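Local coordinates for protein bacilliredoxin BrxA (Bacillus subtilis, PDB 3FHK) that removes bacillithiol from S-bacillithiolated proteins as a dithiol bacilliredoxin of the thioredoxin superfamily, using a CXC redox motif, and has protein disulfide isomerase activity, at residues P108-L113 against H125-H130; V50-V55 against E98-A103; R64-Q69 against K137-A142; E35-F40 against V82-G87; Q69-L72 against T77-N80. The protein carries 2 engineered substitutions. All coordinates share one frame; numbering follows the deposited sequence.

Interaction 1: P108-L113 against H125-H130; sequences PSMALL and HEIEGH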
# COMPACT_ATOMS: atom_id res chain seq x y z
N PRO A 108 -24.96 -6.35 -5.72
CA PRO A 108 -26.03 -6.17 -4.74
C PRO A 108 -27.24 -6.97 -5.18
O PRO A 108 -27.34 -7.34 -6.34
CB PRO A 108 -26.35 -4.68 -4.87
CG PRO A 108 -26.01 -4.38 -6.31
CD PRO A 108 -24.73 -5.12 -6.50
N SER A 109 -28.16 -7.23 -4.26
CA SER A 109 -29.42 -7.84 -4.64
C SER A 109 -30.44 -7.48 -3.57
O SER A 109 -30.08 -6.92 -2.54
CB SER A 109 -29.26 -9.37 -4.82
OG SER A 109 -28.79 -9.99 -3.64
N MET A 110 -31.71 -7.77 -3.83
CA MET A 110 -32.75 -7.39 -2.88
C MET A 110 -33.81 -8.49 -2.77
O MET A 110 -34.15 -9.14 -3.75
CB MET A 110 -33.39 -6.07 -3.30
CG MET A 110 -32.43 -4.87 -3.30
SD MET A 110 -33.21 -3.32 -3.81
CE MET A 110 -32.75 -3.30 -5.54
N ALA A 111 -34.32 -8.71 -1.56
CA ALA A 111 -35.46 -9.59 -1.38
C ALA A 111 -36.57 -8.93 -0.59
O ALA A 111 -36.32 -8.27 0.43
CB ALA A 111 -35.04 -10.92 -0.72
N LEU A 112 -37.79 -9.10 -1.09
CA LEU A 112 -39.01 -8.79 -0.36
C LEU A 112 -39.47 -10.08 0.32
O LEU A 112 -39.71 -11.09 -0.35
CB LEU A 112 -40.09 -8.30 -1.33
CG LEU A 112 -41.01 -7.14 -0.91
CD1 LEU A 112 -42.39 -7.29 -1.53
CD2 LEU A 112 -41.13 -7.01 0.60
N LEU A 113 -39.58 -10.03 1.65
CA LEU A 113 -40.04 -11.18 2.44
C LEU A 113 -41.46 -11.00 2.93
O LEU A 113 -41.91 -9.88 3.17
CB LEU A 113 -39.17 -11.34 3.68
CG LEU A 113 -37.81 -12.01 3.61
CD1 LEU A 113 -37.19 -11.91 2.23
CD2 LEU A 113 -36.91 -11.39 4.66
N HIS A 125 -28.49 -9.08 -11.76
CA HIS A 125 -28.70 -8.85 -13.19
C HIS A 125 -29.98 -8.08 -13.48
O HIS A 125 -30.20 -7.61 -14.59
CB HIS A 125 -28.65 -10.16 -13.99
CG HIS A 125 -29.85 -11.04 -13.81
ND1 HIS A 125 -29.82 -12.18 -13.03
CD2 HIS A 125 -31.10 -10.96 -14.32
CE1 HIS A 125 -31.01 -12.76 -13.07
NE2 HIS A 125 -31.80 -12.04 -13.84
N GLU A 126 -30.81 -7.91 -12.45
CA GLU A 126 -32.05 -7.16 -12.57
C GLU A 126 -31.77 -5.73 -12.17
O GLU A 126 -32.62 -4.84 -12.28
CB GLU A 126 -33.11 -7.76 -11.64
CG GLU A 126 -34.47 -7.95 -12.28
CD GLU A 126 -34.54 -9.18 -13.15
OE1 GLU A 126 -35.08 -10.21 -12.68
OE2 GLU A 126 -34.05 -9.13 -14.29
N ILE A 127 -30.55 -5.51 -11.70
CA ILE A 127 -30.12 -4.21 -11.22
C ILE A 127 -29.06 -3.60 -12.14
O ILE A 127 -29.25 -2.52 -12.69
CB ILE A 127 -29.55 -4.30 -9.79
CG1 ILE A 127 -30.62 -4.82 -8.83
CG2 ILE A 127 -28.99 -2.93 -9.35
CD1 ILE A 127 -30.17 -4.93 -7.37
N GLU A 128 -27.94 -4.30 -12.30
CA GLU A 128 -26.88 -3.85 -13.18
C GLU A 128 -27.40 -3.69 -14.59
O GLU A 128 -28.20 -4.50 -15.07
CB GLU A 128 -25.73 -4.85 -13.17
CG GLU A 128 -24.67 -4.57 -14.21
CD GLU A 128 -23.40 -5.34 -13.93
OE1 GLU A 128 -23.48 -6.56 -13.71
OE2 GLU A 128 -22.32 -4.71 -13.92
N GLY A 129 -26.93 -2.64 -15.27
CA GLY A 129 -27.32 -2.39 -16.64
C GLY A 129 -28.69 -1.76 -16.82
O GLY A 129 -29.05 -1.39 -17.93
N HIS A 130 -29.45 -1.64 -15.73
CA HIS A 130 -30.75 -0.97 -15.78
C HIS A 130 -30.64 0.43 -15.17
O HIS A 130 -29.62 0.77 -14.57
CB HIS A 130 -31.81 -1.77 -15.01
CG HIS A 130 -31.90 -3.20 -15.43
ND1 HIS A 130 -32.92 -3.69 -16.22
CD2 HIS A 130 -31.08 -4.25 -15.19
CE1 HIS A 130 -32.73 -4.97 -16.44
NE2 HIS A 130 -31.62 -5.34 -15.83
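Ile127 CD1 is the point on which this contact closes: it lies 3.6 Å from Met110 CE and 3.9 Å from the carbonyl oxygen Pro108 O, with Ser109 CA slightly farther off. The isoleucine keeps its CG1 branch extended (chi2 -179°), which carries the terminal methyl inward from the loop to the start of the strand. Met110 runs obliquely across the isoleucine, its thioether bent at chi3 (-96°), which turns CE onto that methyl. The ring of Pro108, which follows a cis peptide bond, completes the apolar patch, Pro108 CG lying 4.3 Å from Ile127 CD1. All four residues are buried, whereas the loop on either side of Ile127 is partly or fully exposed: a type II turn from Ile127 to His130 leaves Glu128 and Gly129 in solvent, and His130 NE2 ties the turn back by donating to His125 O at 3.0 Å. A cis-proline beside the redox cysteines is a hallmark of the thioredoxin fold, and here Pro108 also packs on Cys56 and Cys58. The contact thus lays the loop before helix 132-146 against the start of strand 109-114, with Leu62 of helix 57-73 and Ile122 of strand 117-122 also touching Ile127.

Interaction 2: V50-V55 against E98-A103; sequences VVVNSV and EYFTGA. Engineered in segment 98-103: Ala103 (natural residue Gln).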
# COMPACT_ATOMS: atom_id res chain seq x y z
N VAL A 50 -35.10 -6.71 2.24
CA VAL A 50 -33.73 -7.01 2.57
C VAL A 50 -32.89 -6.49 1.42
O VAL A 50 -33.18 -6.74 0.24
CB VAL A 50 -33.52 -8.55 2.71
CG1 VAL A 50 -32.04 -8.88 2.93
CG2 VAL A 50 -34.38 -9.11 3.87
N VAL A 51 -31.87 -5.72 1.75
CA VAL A 51 -30.92 -5.28 0.74
C VAL A 51 -29.58 -5.94 1.00
O VAL A 51 -29.01 -5.82 2.09
CB VAL A 51 -30.74 -3.75 0.73
CG1 VAL A 51 -29.66 -3.35 -0.27
CG2 VAL A 51 -32.07 -3.08 0.41
N VAL A 52 -29.11 -6.67 0.01
CA VAL A 52 -27.76 -7.20 0.07
C VAL A 52 -26.83 -6.18 -0.53
O VAL A 52 -26.76 -6.00 -1.76
CB VAL A 52 -27.64 -8.53 -0.66
CG1 VAL A 52 -26.19 -8.98 -0.67
CG2 VAL A 52 -28.52 -9.55 0.03
N ASN A 53 -26.12 -5.49 0.35
CA ASN A 53 -25.30 -4.35 -0.02
C ASN A 53 -23.97 -4.81 -0.59
O ASN A 53 -23.64 -6.00 -0.51
CB ASN A 53 -25.10 -3.45 1.21
CG ASN A 53 -24.78 -2.01 0.83
OD1 ASN A 53 -24.72 -1.66 -0.35
ND2 ASN A 53 -24.54 -1.18 1.84
N SER A 54 -23.21 -3.89 -1.18
CA SER A 54 -21.96 -4.21 -1.86
C SER A 54 -21.16 -2.94 -2.13
O SER A 54 -21.72 -1.85 -2.17
CB SER A 54 -22.26 -4.93 -3.19
OG SER A 54 -21.13 -4.89 -4.07
N VAL A 55 -19.85 -3.08 -2.33
CA VAL A 55 -18.97 -1.93 -2.59
C VAL A 55 -19.00 -1.44 -4.04
O VAL A 55 -18.59 -0.32 -4.34
CB VAL A 55 -17.51 -2.28 -2.20
CG1 VAL A 55 -16.59 -1.12 -2.51
CG2 VAL A 55 -17.43 -2.62 -0.73
N GLU A 98 -29.05 -18.12 3.11
CA GLU A 98 -29.62 -19.43 3.42
C GLU A 98 -31.14 -19.42 3.38
O GLU A 98 -31.77 -20.45 3.15
CB GLU A 98 -29.14 -19.92 4.78
CG GLU A 98 -27.72 -20.44 4.82
CD GLU A 98 -27.32 -20.90 6.21
OE1 GLU A 98 -28.21 -20.95 7.08
OE2 GLU A 98 -26.13 -21.19 6.43
N TYR A 99 -31.73 -18.25 3.63
CA TYR A 99 -33.18 -18.10 3.67
C TYR A 99 -33.78 -17.88 2.28
O TYR A 99 -34.99 -18.03 2.09
CB TYR A 99 -33.57 -16.91 4.57
CG TYR A 99 -33.31 -17.13 6.05
CD1 TYR A 99 -34.30 -17.64 6.89
CD2 TYR A 99 -32.08 -16.84 6.60
CE1 TYR A 99 -34.05 -17.85 8.24
CE2 TYR A 99 -31.82 -17.05 7.94
CZ TYR A 99 -32.81 -17.54 8.76
OH TYR A 99 -32.53 -17.73 10.09
N PHE A 100 -32.94 -17.49 1.32
CA PHE A 100 -33.40 -17.17 -0.03
C PHE A 100 -33.47 -18.44 -0.88
O PHE A 100 -32.78 -18.55 -1.90
CB PHE A 100 -32.47 -16.14 -0.72
CG PHE A 100 -32.37 -14.81 0.00
CD1 PHE A 100 -33.27 -14.46 1.00
CD2 PHE A 100 -31.38 -13.90 -0.35
CE1 PHE A 100 -33.18 -13.24 1.65
CE2 PHE A 100 -31.28 -12.66 0.28
CZ PHE A 100 -32.18 -12.33 1.29
N THR A 101 -34.30 -19.39 -0.46
CA THR A 101 -34.38 -20.70 -1.11
C THR A 101 -34.63 -20.56 -2.61
O THR A 101 -35.54 -19.84 -3.04
CB THR A 101 -35.50 -21.58 -0.49
OG1 THR A 101 -35.48 -21.43 0.93
CG2 THR A 101 -35.31 -23.06 -0.85
N GLY A 102 -33.81 -21.23 -3.39
CA GLY A 102 -33.94 -21.17 -4.83
C GLY A 102 -32.99 -20.19 -5.48
O GLY A 102 -32.58 -20.39 -6.63
N ALA A 103 -32.64 -19.13 -4.75
CA ALA A 103 -31.81 -18.07 -5.31
C ALA A 103 -30.33 -18.39 -5.30
O ALA A 103 -29.81 -18.97 -4.35
CB ALA A 103 -32.06 -16.75 -4.57
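Val50 and Val52 lie on a strand whose backbone stays well apart from the loop of Phe100, the nearest CA atoms, those of Val50 and Phe100, being 10.5 Å apart, so that side chains alone bridge the gap. The loop is sharply folded at this point: Phe100 is the centre of an inverse gamma turn and also opens a type II turn, closed by the bond from Ala103 N to Phe100 O (2.9 Å). Ala103 is an engineered residue, glutamine in the natural protein. From this folded base the benzyl group reaches toward the strand, with CG lying beside the backbone N and opposite the carbonyl carbon (chi1 -60°). The far end of the ring does the touching. Val50 CG1 meets Phe100 CZ at 3.8 Å, coming in at the ring edge and in its plane, while Val52 CG2 stands 4.2 Å from Phe100 CE2, again near the plane of the ring. The two valines share nearly the same chi1, about 175°, yet use different branches: Val50 offers the methyl anti to its own nitrogen, Val52 the one opposite its carbonyl carbon. The ring edge therefore rests against two methyls two residues apart on one side of the strand, and the contact is purely apolar and buried. Strand 47-53 is central in the mixed sheet, between 80-85 and 109-114, and Phe100 packs also on Ala111 of the latter. On the other side of the sheet Val51 meets Leu23 of helix 2-24, so the loop after helix 90-97 covers the face of the sheet turned away from helix 2-24.

Interaction 3: R64-Q69 against K137-A142; sequences RPAATQ and KNLTAA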
# COMPACT_ATOMS: atom_id res chain seq x y z
N ARG A 64 -28.69 0.95 -3.80
CA ARG A 64 -28.95 1.71 -2.57
C ARG A 64 -29.94 2.86 -2.80
O ARG A 64 -30.92 3.00 -2.07
CB ARG A 64 -27.65 2.21 -1.93
CG ARG A 64 -26.80 1.08 -1.34
CD ARG A 64 -25.78 1.58 -0.32
NE ARG A 64 -24.79 2.45 -0.96
CZ ARG A 64 -23.65 2.03 -1.49
NH1 ARG A 64 -23.33 0.74 -1.44
NH2 ARG A 64 -22.81 2.89 -2.06
N PRO A 65 -29.70 3.68 -3.84
CA PRO A 65 -30.61 4.81 -4.07
C PRO A 65 -32.03 4.33 -4.36
O PRO A 65 -33.00 4.92 -3.87
CB PRO A 65 -30.01 5.51 -5.30
CG PRO A 65 -28.59 5.01 -5.40
CD PRO A 65 -28.54 3.67 -4.75
N ALA A 66 -32.15 3.26 -5.15
CA ALA A 66 -33.47 2.75 -5.53
C ALA A 66 -34.23 2.22 -4.33
O ALA A 66 -35.42 2.46 -4.18
CB ALA A 66 -33.35 1.68 -6.59
N ALA A 67 -33.52 1.49 -3.47
CA ALA A 67 -34.12 0.87 -2.31
C ALA A 67 -34.64 1.92 -1.33
O ALA A 67 -35.76 1.79 -0.82
CB ALA A 67 -33.10 -0.02 -1.61
N THR A 68 -33.83 2.93 -1.05
CA THR A 68 -34.21 3.93 -0.05
C THR A 68 -35.31 4.86 -0.56
O THR A 68 -36.17 5.29 0.21
CB THR A 68 -32.98 4.74 0.45
OG1 THR A 68 -32.42 5.50 -0.62
CG2 THR A 68 -31.92 3.79 1.01
N GLN A 69 -35.29 5.14 -1.86
CA GLN A 69 -36.29 6.01 -2.47
C GLN A 69 -37.63 5.29 -2.64
O GLN A 69 -38.69 5.88 -2.40
CB GLN A 69 -35.78 6.58 -3.80
CG GLN A 69 -34.70 7.66 -3.61
CD GLN A 69 -33.92 7.95 -4.88
OE1 GLN A 69 -32.71 8.18 -4.84
NE2 GLN A 69 -34.60 7.96 -6.02
N LYS A 137 -39.47 1.06 -10.09
CA LYS A 137 -40.74 0.54 -10.58
C LYS A 137 -40.84 -0.95 -10.25
O LYS A 137 -41.92 -1.47 -9.97
CB LYS A 137 -40.86 0.76 -12.09
CG LYS A 137 -42.20 0.34 -12.69
N ASN A 138 -39.69 -1.62 -10.30
CA ASN A 138 -39.61 -3.02 -9.92
C ASN A 138 -39.99 -3.19 -8.46
O ASN A 138 -40.88 -3.96 -8.12
CB ASN A 138 -38.19 -3.54 -10.17
CG ASN A 138 -38.06 -5.04 -9.95
OD1 ASN A 138 -38.84 -5.65 -9.22
ND2 ASN A 138 -37.05 -5.64 -10.58
N LEU A 139 -39.31 -2.44 -7.59
CA LEU A 139 -39.57 -2.49 -6.15
C LEU A 139 -41.01 -2.12 -5.81
O LEU A 139 -41.69 -2.82 -5.07
CB LEU A 139 -38.63 -1.55 -5.41
CG LEU A 139 -37.24 -2.10 -5.08
CD1 LEU A 139 -36.31 -1.00 -4.62
CD2 LEU A 139 -37.36 -3.18 -4.02
N THR A 140 -41.47 -0.99 -6.35
CA THR A 140 -42.78 -0.46 -5.97
C THR A 140 -43.93 -1.34 -6.43
O THR A 140 -44.93 -1.48 -5.72
CB THR A 140 -42.98 1.01 -6.46
OG1 THR A 140 -42.89 1.07 -7.89
CG2 THR A 140 -41.93 1.92 -5.86
N ALA A 141 -43.79 -1.93 -7.61
CA ALA A 141 -44.79 -2.87 -8.11
C ALA A 141 -44.84 -4.09 -7.21
O ALA A 141 -45.90 -4.70 -7.03
CB ALA A 141 -44.48 -3.27 -9.54
N ALA A 142 -43.69 -4.46 -6.65
CA ALA A 142 -43.62 -5.54 -5.68
C ALA A 142 -44.25 -5.12 -4.36
O ALA A 142 -45.01 -5.88 -3.78
CB ALA A 142 -42.16 -5.98 -5.47
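With chi1 at -84° and chi2 at 168°, Leu139 holds CG beside its backbone N and sends CD1 forward from helix 132-146 to the surface of helix 57-73. There the methyl meets backbone rather than side chains. It lies 3.6 Å from Ala66 O and 3.7 Å from Ala67 CA, whereas the methyls Ala66 CB and Ala67 CB are both 4.5 Å from Leu139 CD1. Small residues line this part of helix 57-73: Ala66 points its CB toward the partner helix and Ala67 points away, leaving its CA accessible to the leucine, consistent with the backbones coming close, the CA atoms of Ala67 and Leu139 standing 7.5 Å apart. Such helix pairing belongs to the thioredoxin-like architecture, in which helix 57-73, beginning at the CXC motif, and the C-terminal helix 132-146 lie side by side on the sheet. Leu139 also touches Ile122 of strand 117-122, which places it between the neighbouring helix and the sheet. Farther toward the start of helix 132-146, Met132 packs on Pro65, Ala66 and Gln69, continuing the seam, while Arg64 turns to helix 2-24 and pairs with Glu22.

Interaction 4: E35-F40 against V82-G87; sequences EEVENF and VTVFAG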
# COMPACT_ATOMS: atom_id res chain seq x y z
N GLU A 35 -25.62 -14.40 13.85
CA GLU A 35 -26.56 -14.47 14.96
C GLU A 35 -27.65 -13.41 14.84
O GLU A 35 -28.83 -13.68 15.05
CB GLU A 35 -25.84 -14.33 16.29
CG GLU A 35 -26.75 -14.48 17.51
N GLU A 36 -27.24 -12.19 14.50
CA GLU A 36 -28.19 -11.10 14.27
C GLU A 36 -29.16 -11.41 13.13
O GLU A 36 -30.33 -11.05 13.18
CB GLU A 36 -27.43 -9.81 13.95
CG GLU A 36 -26.46 -9.40 15.02
CD GLU A 36 -25.86 -8.05 14.76
OE1 GLU A 36 -25.94 -7.57 13.61
OE2 GLU A 36 -25.29 -7.46 15.70
N VAL A 37 -28.66 -12.07 12.09
CA VAL A 37 -29.51 -12.45 10.97
C VAL A 37 -30.55 -13.48 11.41
O VAL A 37 -31.73 -13.35 11.11
CB VAL A 37 -28.68 -12.99 9.78
CG1 VAL A 37 -29.61 -13.53 8.69
CG2 VAL A 37 -27.78 -11.91 9.23
N GLU A 38 -30.10 -14.50 12.14
CA GLU A 38 -31.02 -15.50 12.68
C GLU A 38 -32.06 -14.85 13.57
O GLU A 38 -33.26 -15.09 13.42
CB GLU A 38 -30.26 -16.56 13.48
CG GLU A 38 -29.84 -17.77 12.67
CD GLU A 38 -28.92 -18.68 13.45
OE1 GLU A 38 -27.88 -18.19 13.96
OE2 GLU A 38 -29.22 -19.89 13.55
N ASN A 39 -31.59 -14.02 14.50
CA ASN A 39 -32.47 -13.30 15.41
C ASN A 39 -33.58 -12.58 14.68
O ASN A 39 -34.76 -12.78 14.98
CB ASN A 39 -31.68 -12.30 16.25
CG ASN A 39 -31.45 -12.79 17.65
OD1 ASN A 39 -32.39 -12.97 18.42
ND2 ASN A 39 -30.18 -13.02 18.01
N PHE A 40 -33.21 -11.73 13.72
CA PHE A 40 -34.22 -11.00 12.99
C PHE A 40 -35.15 -11.95 12.22
O PHE A 40 -36.36 -11.91 12.40
CB PHE A 40 -33.61 -9.99 12.02
CG PHE A 40 -34.63 -9.37 11.12
CD1 PHE A 40 -35.46 -8.35 11.59
CD2 PHE A 40 -34.82 -9.84 9.83
CE1 PHE A 40 -36.43 -7.79 10.78
CE2 PHE A 40 -35.79 -9.29 9.01
CZ PHE A 40 -36.60 -8.27 9.48
N VAL A 82 -33.96 -4.05 6.22
CA VAL A 82 -32.71 -4.49 6.83
C VAL A 82 -31.70 -4.75 5.74
O VAL A 82 -32.04 -4.87 4.56
CB VAL A 82 -32.91 -5.77 7.68
CG1 VAL A 82 -34.08 -5.61 8.64
CG2 VAL A 82 -33.11 -6.97 6.79
N THR A 83 -30.44 -4.82 6.13
CA THR A 83 -29.42 -5.02 5.13
C THR A 83 -28.29 -5.86 5.68
O THR A 83 -28.01 -5.86 6.88
CB THR A 83 -28.89 -3.67 4.58
OG1 THR A 83 -27.79 -3.92 3.70
CG2 THR A 83 -28.44 -2.75 5.71
N VAL A 84 -27.67 -6.60 4.77
CA VAL A 84 -26.44 -7.29 5.05
C VAL A 84 -25.47 -6.81 3.99
O VAL A 84 -25.86 -6.54 2.86
CB VAL A 84 -26.61 -8.82 4.96
CG1 VAL A 84 -27.33 -9.35 6.20
CG2 VAL A 84 -27.36 -9.18 3.69
N PHE A 85 -24.20 -6.70 4.36
CA PHE A 85 -23.19 -6.15 3.48
C PHE A 85 -22.28 -7.23 2.92
O PHE A 85 -21.34 -7.66 3.57
CB PHE A 85 -22.34 -5.11 4.22
CG PHE A 85 -21.77 -4.06 3.31
CD1 PHE A 85 -20.97 -4.42 2.25
CD2 PHE A 85 -22.04 -2.72 3.51
CE1 PHE A 85 -20.44 -3.46 1.40
CE2 PHE A 85 -21.52 -1.76 2.66
CZ PHE A 85 -20.72 -2.14 1.60
N ALA A 86 -22.56 -7.66 1.70
CA ALA A 86 -21.77 -8.73 1.09
C ALA A 86 -20.30 -8.34 0.98
O ALA A 86 -19.96 -7.20 0.66
CB ALA A 86 -22.33 -9.09 -0.27
N GLY A 87 -19.41 -9.29 1.24
CA GLY A 87 -17.99 -9.04 1.06
C GLY A 87 -17.35 -8.36 2.26
O GLY A 87 -16.14 -8.47 2.46
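Phe40 and Val82 meet at one end of this contact, Val37 and Val84 at the other, where helix 34-43 lies along strand 80-85. From CB, the Phe40 side chain leaves the helix toward the strand, and chi1 of 172° sets CG anti to the backbone N. CB and CG act as the stem; contact begins in the outer half of the ring. Phe40 CE1 lies 3.9 Å from Val82 CG1, and across the ring Phe40 CE2 is near both methyls of the valine, with Val82 CG2 at 4.2 Å. At the tip, Phe40 CZ closes to 3.8 Å from Val82 CG1. That methyl stands over one face, shifted toward the rim, at 3.9 Å from the ring centroid and 18° off the normal, a CH-pi contact. The chi1 of Val82 (-50°) places CG1 opposite the carbonyl carbon, and the two side chains come from opposite directions, the methyl ending over the ring face. One turn back along the helix, Val37 CG2 touches Val84 CG1 at 4.0 Å, the two side chains crossing at about a right angle. Around these pairs, Leu31 packs on both Val37 and Val82, Val50 of strand 47-53 touches Val82, and Ala92 and Met96 of helix 90-97 reach Val37. Helix and strand are thus joined through methyls and a ring face alone. Dispersion and the exclusion of water are probably the main source of attraction, although Phe40 is partly exposed, and the CH-pi contact may favour this turn of the ring; with no polar bond, the fit rests on side-chain shape.

Interaction 5: Q69-L72 against T77-N80; sequences QAVL and TPDN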
# COMPACT_ATOMS: atom_id res chain seq x y z
N GLN A 69 -35.29 5.14 -1.86
CA GLN A 69 -36.29 6.01 -2.47
C GLN A 69 -37.63 5.29 -2.64
O GLN A 69 -38.69 5.88 -2.40
CB GLN A 69 -35.78 6.58 -3.80
CG GLN A 69 -34.70 7.66 -3.61
CD GLN A 69 -33.92 7.95 -4.88
OE1 GLN A 69 -32.71 8.18 -4.84
NE2 GLN A 69 -34.60 7.96 -6.02
N ALA A 70 -37.59 4.03 -3.06
CA ALA A 70 -38.83 3.27 -3.23
C ALA A 70 -39.57 3.20 -1.91
O ALA A 70 -40.79 3.37 -1.84
CB ALA A 70 -38.53 1.86 -3.77
N VAL A 71 -38.81 2.99 -0.84
CA VAL A 71 -39.36 2.84 0.50
C VAL A 71 -39.95 4.13 1.07
O VAL A 71 -40.90 4.10 1.86
CB VAL A 71 -38.30 2.26 1.45
CG1 VAL A 71 -38.48 2.78 2.84
CG2 VAL A 71 -38.37 0.72 1.42
N LEU A 72 -39.38 5.27 0.67
CA LEU A 72 -39.80 6.55 1.20
C LEU A 72 -40.92 7.16 0.37
O LEU A 72 -41.72 7.96 0.88
CB LEU A 72 -38.61 7.50 1.26
CG LEU A 72 -37.60 7.28 2.38
CD1 LEU A 72 -36.38 8.18 2.15
CD2 LEU A 72 -38.23 7.55 3.74
N THR A 77 -45.72 0.12 1.54
CA THR A 77 -44.31 -0.06 1.89
C THR A 77 -44.10 -1.21 2.88
O THR A 77 -45.01 -1.58 3.62
CB THR A 77 -43.75 1.24 2.50
OG1 THR A 77 -42.31 1.23 2.44
CG2 THR A 77 -44.20 1.39 3.94
N PRO A 78 -42.88 -1.80 2.89
CA PRO A 78 -42.62 -2.91 3.80
C PRO A 78 -42.65 -2.48 5.26
O PRO A 78 -42.35 -1.33 5.56
CB PRO A 78 -41.20 -3.36 3.43
CG PRO A 78 -40.96 -2.81 2.06
CD PRO A 78 -41.74 -1.54 1.99
N ASP A 79 -43.04 -3.39 6.14
CA ASP A 79 -43.01 -3.13 7.57
C ASP A 79 -41.58 -3.04 8.11
O ASP A 79 -41.31 -2.29 9.04
CB ASP A 79 -43.78 -4.23 8.30
CG ASP A 79 -45.19 -4.40 7.76
OD1 ASP A 79 -45.96 -3.40 7.76
OD2 ASP A 79 -45.53 -5.52 7.34
N ASN A 80 -40.67 -3.82 7.54
CA ASN A 80 -39.27 -3.82 7.98
C ASN A 80 -38.30 -3.61 6.82
O ASN A 80 -38.60 -3.95 5.67
CB ASN A 80 -38.91 -5.12 8.70
CG ASN A 80 -40.01 -5.59 9.64
OD1 ASN A 80 -40.34 -4.90 10.59
ND2 ASN A 80 -40.56 -6.77 9.37
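Thr77 OG1 donates a hydrogen bond to Val71 O at 3.2 Å, joining the loop that follows helix 57-73 back to the helix itself. The hydroxyl approaches in the carbonyl plane and on a lone pair, with a C=O...OG1 angle of 118°. Its position follows from chi1 of -161°, which puts OG1 anti to the backbone N of Thr77 and leaves the methyl CG2 between N and the carbonyl carbon. The CB of Thr77 points toward the helix, and this rotamer turns the oxygen rather than the methyl to the acceptor. Val71 has a less usual conformation: its chi1 of 148° lies well away from a staggered value. Both of its methyls come near the loop. Val71 CG1 lies 4.2 Å from Thr77 OG1; Val71 CG2 lies 4.1 Å from both Thr77 OG1 and Pro78 CD. The valine therefore flanks the hydroxyl and also packs against the proline ring, so polar and apolar contacts adjoin on one residue. Of the three, Pro78 is buried, while Val71 and Thr77 are partly exposed. The contact closes the short connection that leads out of helix 57-73 and into strand 80-85, part of a beta-alpha-beta crossover from strand 47-53 to its parallel neighbour. Leu49 of strand 47-53 lies against both Val71 and Pro78, and Phe143 of helix 132-146 also touches Pro78.

The contacts are built round one mixed sheet. Interactions 1 and 2 have centres 9 Å apart and are joined by neighbouring strands, with probable backbone hydrogen bonds from Val50 N to Ala111 O and Val52 N to Ser109 O, each 2.7 Å. Interactions 2 and 4 are linked likewise, Asn53 N meeting Val84 O at 2.7 Å. Interaction 3 adjoins interaction 1 through Met110 and interaction 5 through Ala70, both touching Leu139, while interactions 3 and 4 lie about 20 Å apart between centres, on opposite sides of the chain's centre. Interaction 1 is nearest the active site: the Pro108 side chain is about 4 Å from those of Cys56 and Cys58.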